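Local coordinates for protein phosphoacetylglucosamine mutase (PDB 5O9X) that interconverts N-acetylglucosamine 6-phosphate and N-acetylglucosamine 1-phosphate, as a phosphohexomutase on the path to UDP-N-acetylglucosamine, at residues 87-90 against 91-94; 51-54 against 55-59; 108-111 against 112-115. The protein carries 1 engineered substitution. All coordinates share one frame; numbering follows the deposited sequence.

Contact 1: residues 87-90 against 91-94; sequences MLEA and EWEA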
loop_
_atom_site.group_PDB
_atom_site.type_symbol
_atom_site.label_atom_id
_atom_site.label_comp_id
_atom_site.label_asym_id
_atom_site.label_seq_id
_atom_site.Cartn_x
_atom_site.Cartn_y
_atom_site.Cartn_z
ATOM N N MET A 87 9.671 2.762 -0.858
ATOM C CA MET A 87 9.312 4.068 -1.349
ATOM C C MET A 87 10.514 4.975 -1.390
ATOM O O MET A 87 11.362 4.969 -0.477
ATOM C CB MET A 87 8.271 4.730 -0.458
ATOM C CG MET A 87 6.945 3.963 -0.363
ATOM S SD MET A 87 6.185 3.872 -1.976
ATOM C CE MET A 87 5.447 5.528 -1.898
ATOM N N LEU A 88 10.539 5.793 -2.433
ATOM C CA LEU A 88 11.568 6.812 -2.636
ATOM C C LEU A 88 11.885 7.465 -1.311
ATOM O O LEU A 88 10.978 7.985 -0.623
ATOM C CB LEU A 88 11.086 7.898 -3.649
ATOM C CG LEU A 88 11.966 9.161 -3.729
ATOM C CD1 LEU A 88 13.305 8.747 -4.364
ATOM C CD2 LEU A 88 11.287 10.307 -4.487
ATOM N N GLU A 89 13.171 7.440 -0.943
ATOM C CA GLU A 89 13.660 8.083 0.304
ATOM C C GLU A 89 12.994 9.466 0.565
ATOM O O GLU A 89 12.977 10.343 -0.332
ATOM C CB GLU A 89 15.168 8.296 0.130
ATOM C CG GLU A 89 15.903 8.821 1.356
ATOM C CD GLU A 89 17.394 8.680 1.166
ATOM O OE1 GLU A 89 18.011 9.566 0.536
ATOM O OE2 GLU A 89 17.939 7.646 1.607
ATOM N N ALA A 90 12.499 9.701 1.773
ATOM C CA ALA A 90 11.747 10.966 2.069
ATOM C C ALA A 90 12.386 12.319 1.641
ATOM O O ALA A 90 11.693 13.213 1.149
ATOM C CB ALA A 90 11.393 11.002 3.536
ATOM N N GLU A 91 13.715 12.467 1.795
ATOM C CA GLU A 91 14.431 13.728 1.482
ATOM C C GLU A 91 14.306 14.086 -0.029
ATOM O O GLU A 91 14.374 15.244 -0.467
ATOM C CB GLU A 91 15.891 13.537 1.952
ATOM C CG GLU A 91 16.903 14.633 1.592
ATOM C CD GLU A 91 17.273 15.587 2.755
ATOM O OE1 GLU A 91 17.053 15.230 3.944
ATOM O OE2 GLU A 91 17.805 16.704 2.483
ATOM N N TRP A 92 14.115 13.052 -0.837
ATOM C CA TRP A 92 14.023 13.197 -2.257
ATOM C C TRP A 92 12.630 13.594 -2.731
ATOM O O TRP A 92 12.477 14.033 -3.877
ATOM C CB TRP A 92 14.474 11.891 -2.916
ATOM C CG TRP A 92 15.994 11.755 -3.035
ATOM C CD1 TRP A 92 16.942 11.572 -2.008
ATOM C CD2 TRP A 92 16.734 11.757 -4.251
ATOM N NE1 TRP A 92 18.230 11.532 -2.558
ATOM C CE2 TRP A 92 18.128 11.608 -3.915
ATOM C CE3 TRP A 92 16.376 11.899 -5.597
ATOM C CZ2 TRP A 92 19.130 11.543 -4.897
ATOM C CZ3 TRP A 92 17.379 11.841 -6.562
ATOM C CH2 TRP A 92 18.737 11.680 -6.200
ATOM N N GLU A 93 11.619 13.550 -1.854
ATOM C CA GLU A 93 10.291 14.078 -2.263
ATOM C C GLU A 93 10.387 15.596 -2.539
ATOM O O GLU A 93 9.783 16.073 -3.505
ATOM C CB GLU A 93 9.215 13.773 -1.213
ATOM C CG GLU A 93 9.161 12.288 -0.827
ATOM C CD GLU A 93 8.173 12.016 0.271
ATOM O OE1 GLU A 93 7.693 12.995 0.905
ATOM O OE2 GLU A 93 7.845 10.831 0.453
ATOM N N ALA A 94 11.156 16.343 -1.711
ATOM C CA ALA A 94 11.421 17.772 -2.010
ATOM C C ALA A 94 12.066 18.026 -3.354
ATOM O O ALA A 94 11.721 19.018 -4.030
ATOM C CB ALA A 94 12.265 18.462 -0.918
HETATM O O HOH W 1 8.402 8.524 -0.895
HETATM O O HOH W 2 11.533 15.660 1.166
#

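Contact 2: residues 51-54 against 55-59; sequences TLRS and KKLSG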
loop_
_atom_site.group_PDB
_atom_site.type_symbol
_atom_site.label_atom_id
_atom_site.label_comp_id
_atom_site.label_asym_id
_atom_site.label_seq_id
_atom_site.Cartn_x
_atom_site.Cartn_y
_atom_site.Cartn_z
ATOM N N THR A 51 16.214 9.583 -13.124
ATOM C CA THR A 51 17.593 9.521 -13.719
ATOM C C THR A 51 18.639 9.938 -12.625
ATOM O O THR A 51 19.606 9.217 -12.363
ATOM C CB THR A 51 17.752 10.460 -14.936
ATOM O OG1 THR A 51 16.893 10.059 -16.007
ATOM C CG2 THR A 51 19.218 10.417 -15.487
ATOM N N LEU A 52 18.375 11.063 -11.955
ATOM C CA LEU A 52 19.258 11.538 -10.898
ATOM C C LEU A 52 19.369 10.556 -9.758
ATOM O O LEU A 52 20.475 10.392 -9.183
ATOM C CB LEU A 52 18.810 12.911 -10.364
ATOM C CG LEU A 52 18.929 14.069 -11.387
ATOM C CD1 LEU A 52 18.565 15.376 -10.707
ATOM C CD2 LEU A 52 20.331 14.202 -12.018
ATOM N N ARG A 53 18.257 9.891 -9.416
ATOM C CA ARG A 53 18.268 8.975 -8.288
ATOM C C ARG A 53 19.123 7.804 -8.614
ATOM O O ARG A 53 19.937 7.363 -7.783
ATOM C CB ARG A 53 16.823 8.487 -7.862
ATOM C CG ARG A 53 16.800 7.554 -6.650
ATOM C CD ARG A 53 17.305 8.273 -5.417
ATOM N NE ARG A 53 17.127 7.497 -4.209
ATOM C CZ ARG A 53 17.815 7.657 -3.102
ATOM N NH1 ARG A 53 18.847 8.533 -3.061
ATOM N NH2 ARG A 53 17.487 6.927 -2.056
ATOM N N SER A 54 18.934 7.280 -9.819
ATOM C CA SER A 54 19.659 6.084 -10.213
ATOM C C SER A 54 21.163 6.393 -10.235
ATOM O O SER A 54 21.958 5.605 -9.687
ATOM C CB SER A 54 19.229 5.663 -11.611
ATOM O OG SER A 54 19.926 4.502 -11.975
ATOM N N LYS A 55 21.523 7.505 -10.910
ATOM C CA LYS A 55 22.946 7.986 -10.951
ATOM C C LYS A 55 23.573 8.130 -9.543
ATOM O O LYS A 55 24.672 7.567 -9.298
ATOM C CB LYS A 55 23.051 9.283 -11.787
ATOM C CG LYS A 55 22.948 9.085 -13.289
ATOM C CD LYS A 55 23.041 10.454 -13.987
ATOM C CE LYS A 55 22.813 10.408 -15.474
ATOM N NZ LYS A 55 23.985 9.860 -16.236
ATOM N N LYS A 56 22.838 8.758 -8.606
ATOM C CA LYS A 56 23.301 8.923 -7.217
ATOM C C LYS A 56 23.538 7.580 -6.561
ATOM O O LYS A 56 24.485 7.460 -5.758
ATOM C CB LYS A 56 22.327 9.739 -6.342
ATOM C CG LYS A 56 22.802 10.035 -4.919
ATOM C CD LYS A 56 24.126 10.854 -4.884
ATOM C CE LYS A 56 24.450 11.321 -3.459
ATOM N NZ LYS A 56 25.731 12.083 -3.477
ATOM N N LEU A 57 22.704 6.589 -6.917
ATOM C CA LEU A 57 22.842 5.237 -6.389
ATOM C C LEU A 57 23.649 4.348 -7.320
ATOM O O LEU A 57 23.338 3.169 -7.472
ATOM C CB LEU A 57 21.464 4.668 -5.984
ATOM C CG LEU A 57 20.773 5.459 -4.850
ATOM C CD1 LEU A 57 19.377 4.866 -4.565
ATOM C CD2 LEU A 57 21.575 5.439 -3.552
ATOM N N SER A 58 24.659 4.956 -7.979
ATOM C CA SER A 58 25.663 4.262 -8.850
ATOM C C SER A 58 25.053 3.335 -9.905
ATOM O O SER A 58 25.576 2.238 -10.165
ATOM C CB SER A 58 26.707 3.471 -8.013
ATOM O OG SER A 58 27.193 4.161 -6.861
ATOM N N GLY A 59 23.946 3.787 -10.500
ATOM C CA GLY A 59 23.270 3.124 -11.626
ATOM C C GLY A 59 22.357 1.964 -11.247
ATOM O O GLY A 59 22.074 1.102 -12.084
#

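Contact 3: residues 108-111 against 112-115; sequences GDVY and DELV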
loop_
_atom_site.group_PDB
_atom_site.type_symbol
_atom_site.label_atom_id
_atom_site.label_comp_id
_atom_site.label_asym_id
_atom_site.label_seq_id
_atom_site.Cartn_x
_atom_site.Cartn_y
_atom_site.Cartn_z
ATOM N N GLY A 108 15.698 22.531 -17.172
ATOM C CA GLY A 108 17.152 22.293 -17.418
ATOM C C GLY A 108 18.101 22.831 -16.315
ATOM O O GLY A 108 19.066 22.150 -15.876
ATOM N N ASP A 109 17.827 24.054 -15.878
ATOM C CA ASP A 109 18.600 24.719 -14.826
ATOM C C ASP A 109 18.333 24.101 -13.482
ATOM O O ASP A 109 19.273 23.827 -12.716
ATOM C CB ASP A 109 18.297 26.231 -14.803
ATOM C CG ASP A 109 18.714 26.953 -16.128
ATOM O OD1 ASP A 109 19.564 26.439 -16.902
ATOM O OD2 ASP A 109 18.167 28.033 -16.416
ATOM N N VAL A 110 17.043 23.835 -13.184
ATOM C CA VAL A 110 16.700 23.132 -11.957
ATOM C C VAL A 110 17.412 21.789 -11.905
ATOM O O VAL A 110 17.973 21.436 -10.876
ATOM C CB VAL A 110 15.172 23.057 -11.769
ATOM C CG1 VAL A 110 14.807 22.214 -10.560
ATOM C CG2 VAL A 110 14.624 24.478 -11.602
ATOM N N TYR A 111 17.443 21.064 -13.033
ATOM C CA TYR A 111 18.173 19.779 -13.133
ATOM C C TYR A 111 19.655 19.931 -12.714
ATOM O O TYR A 111 20.147 19.187 -11.848
ATOM C CB TYR A 111 18.076 19.246 -14.557
ATOM C CG TYR A 111 18.528 17.809 -14.807
ATOM C CD1 TYR A 111 19.683 17.532 -15.601
ATOM C CD2 TYR A 111 17.768 16.704 -14.340
ATOM C CE1 TYR A 111 20.071 16.213 -15.883
ATOM C CE2 TYR A 111 18.158 15.395 -14.633
ATOM C CZ TYR A 111 19.302 15.146 -15.381
ATOM O OH TYR A 111 19.669 13.855 -15.652
ATOM N N ASP A 112 20.373 20.884 -13.323
ATOM C CA ASP A 112 21.791 21.146 -12.938
ATOM C C ASP A 112 21.955 21.612 -11.496
ATOM O O ASP A 112 22.889 21.180 -10.789
ATOM C CB ASP A 112 22.471 22.128 -13.902
ATOM C CG ASP A 112 22.859 21.466 -15.213
ATOM O OD1 ASP A 112 23.481 20.357 -15.162
ATOM O OD2 ASP A 112 22.530 22.056 -16.281
ATOM N N GLU A 113 21.009 22.439 -11.037
ATOM C CA GLU A 113 21.007 22.906 -9.665
ATOM C C GLU A 113 20.961 21.664 -8.762
ATOM O O GLU A 113 21.740 21.538 -7.793
ATOM C CB GLU A 113 19.793 23.798 -9.498
ATOM C CG GLU A 113 19.670 24.627 -8.249
ATOM C CD GLU A 113 18.290 25.287 -8.146
ATOM O OE1 GLU A 113 17.783 25.883 -9.150
ATOM O OE2 GLU A 113 17.706 25.195 -7.049
ATOM N N LEU A 114 20.121 20.687 -9.148
ATOM C CA LEU A 114 20.014 19.446 -8.385
ATOM C C LEU A 114 21.238 18.589 -8.427
ATOM O O LEU A 114 21.590 17.979 -7.384
ATOM C CB LEU A 114 18.748 18.637 -8.743
ATOM C CG LEU A 114 17.471 19.177 -8.126
ATOM C CD1 LEU A 114 16.215 18.474 -8.698
ATOM C CD2 LEU A 114 17.489 19.092 -6.607
ATOM N N VAL A 115 21.894 18.501 -9.580
ATOM C CA VAL A 115 23.087 17.648 -9.597
ATOM C C VAL A 115 24.185 18.150 -8.605
ATOM O O VAL A 115 24.836 17.331 -7.936
ATOM C CB VAL A 115 23.611 17.280 -11.024
ATOM C CG1 VAL A 115 22.606 17.558 -12.118
ATOM C CG2 VAL A 115 24.973 17.874 -11.372
HETATM O O HOH W 3 20.476 24.009 -18.146
#

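Contact 1: residues 87-90 against 91-94
W92 N donates to E89 O at 3.0 Å, and E93 N donates to A90 O, also at 3.0 Å. Each bond reaches back three residues. The chain is turning here from the loop after strand 75-81 into helix 91-101.

Two waters extend this network. One donates to L88 O and to E93 OE2, at 2.7 Å from the latter, and so ties the loop to the carboxylate. The other donates to A90 O and accepts from A94 N at 3.0 Å. A90 O thus takes a water as well as the E93 amide. E93 swings its CG to the side of its backbone N (chi1 -52°), and CG then rests against A90 O. The far end of E93 makes a salt bridge from OE2 to K364.

The E89 carboxylate meets the W92 indole at the five-membered ring. OE1 lies 3.4 Å from W92 CD1, and the two planes are 57° apart. A long, weak ion pair joins the same OE1 to R53, which also makes a cation-pi contact with the W92 ring.

Packing is led by L88. Its CD1 is 3.7 Å from W92 CB, and the two side chains cross at about a right angle. CD2 touches the same CB carbon. L88 and W92 are buried and both press on L49 of helix 40-56.

The chemistry implies that the turn has an apolar side and a polar side. The apolar side seats the helix start on helix 40-56. The polar side has E93 held by a water and by a lysine, which probably keeps its carboxylate ionised.

Contact 2: residues 51-54 against 55-59
S54 O accepts from G59 N at 2.8 Å. This bond and the one from S58 N to K55 O, 2.9 Å, form a Schellman motif that ends helix 40-56. S58 is the C-prime residue, with positive phi. L57 is the first residue to leave helical angles, yet its N still donates to R53 O.

Before the end the helix runs regularly. K55 N gives a nearly straight bond to T51 O (173°), and K56 N bonds to L52 O.

T51 and K55 lie side by side and point the same way. T51 CG2 touches K55 CE at 3.6 Å. K55 NZ goes on to the carbonyls of N124 and M122, while T51 OG1 bonds to T152. The K56 amine likewise leaves the contact, for the carbonyls of I118 and D119. The two amines therefore reach the end of helix 107-118 and the loop after it.

S54 OG bonds to Q60 O and to R127 N, which links the helix end to the start of strand 127-132.

R53 starts with CG anti to N (chi1 -178°) and bends at chi2 (64°). That bend brings the guanidinium back toward L57, one turn on, and the two side chains cross at a slant. D82 takes R53 NE in a salt bridge. L57 CD1 sits over the centre of one guanidinium face, 3.5 Å from R53 CZ.

Contact 3: residues 108-111 against 112-115
The Y111 ring has the D112 backbone amide beside it at an oblique angle, with D112 N 3.9 Å from Y111 CG. Y111 CG is anti to the backbone N (chi1 -168°), which puts the ring among L48, T51 and L52 of helix 40-56, and T152.

The second flat group is the D112 carboxylate. OD2 lies 3.5 Å from G108 O, but both are acceptors and do not bond. R7 holds OD2 in a salt bridge. A water donates to D109 OD1 at 2.9 Å and, weakly, to D112 OD2. It stands between two acidic groups: D109 OD1 and D112 OD2 are 5.3 Å apart. The arginine probably offsets the negative charge of D112. The E113 carboxylate reaches K98 of helix 91-101 through OE2.

The backbone is a regular alpha-helix. D112 N bonds to G108 O and L114 N to V110 O. E113 N meets D109 O at 2.8 Å, with a 160° angle at the hydrogen. V115 N bonds to Y111 O at 2.9 Å. The placing of V115 CG1, 3.0 Å from Y111 O with chi1 at -15°, is doubtful.

V110 CG1 and L114 CD1 make a loose apolar contact at 4.4 Å. Both side chains pack on L99 of helix 91-101, and L114 also touches Y95 there and L52 of helix 40-56. Helix 107-118 thus lies against both of these helices, and leads on to strand 127-132 of the mixed sheet.

Overall arrangement
Contact 2 touches both of the others. Its centre is 14 Å from that of contact 1 and 14 Å from that of contact 3. Toward contact 1, R53 NH1 comes within 3.1 Å of W92 NE1, the close approach that joins the two contacts. Toward contact 3, L52 CG meets Y111 CE2 at 3.6 Å. Contacts 1 and 3 do not touch; their nearest atoms are about 6 Å apart, though helix 91-101 leads directly to helix 107-118. Contact 1 approaches the active site, with the E93 side chain about 10 Å from the bound glucose 1,6-bisphosphate. All three belong to the alpha/beta/alpha domain I family.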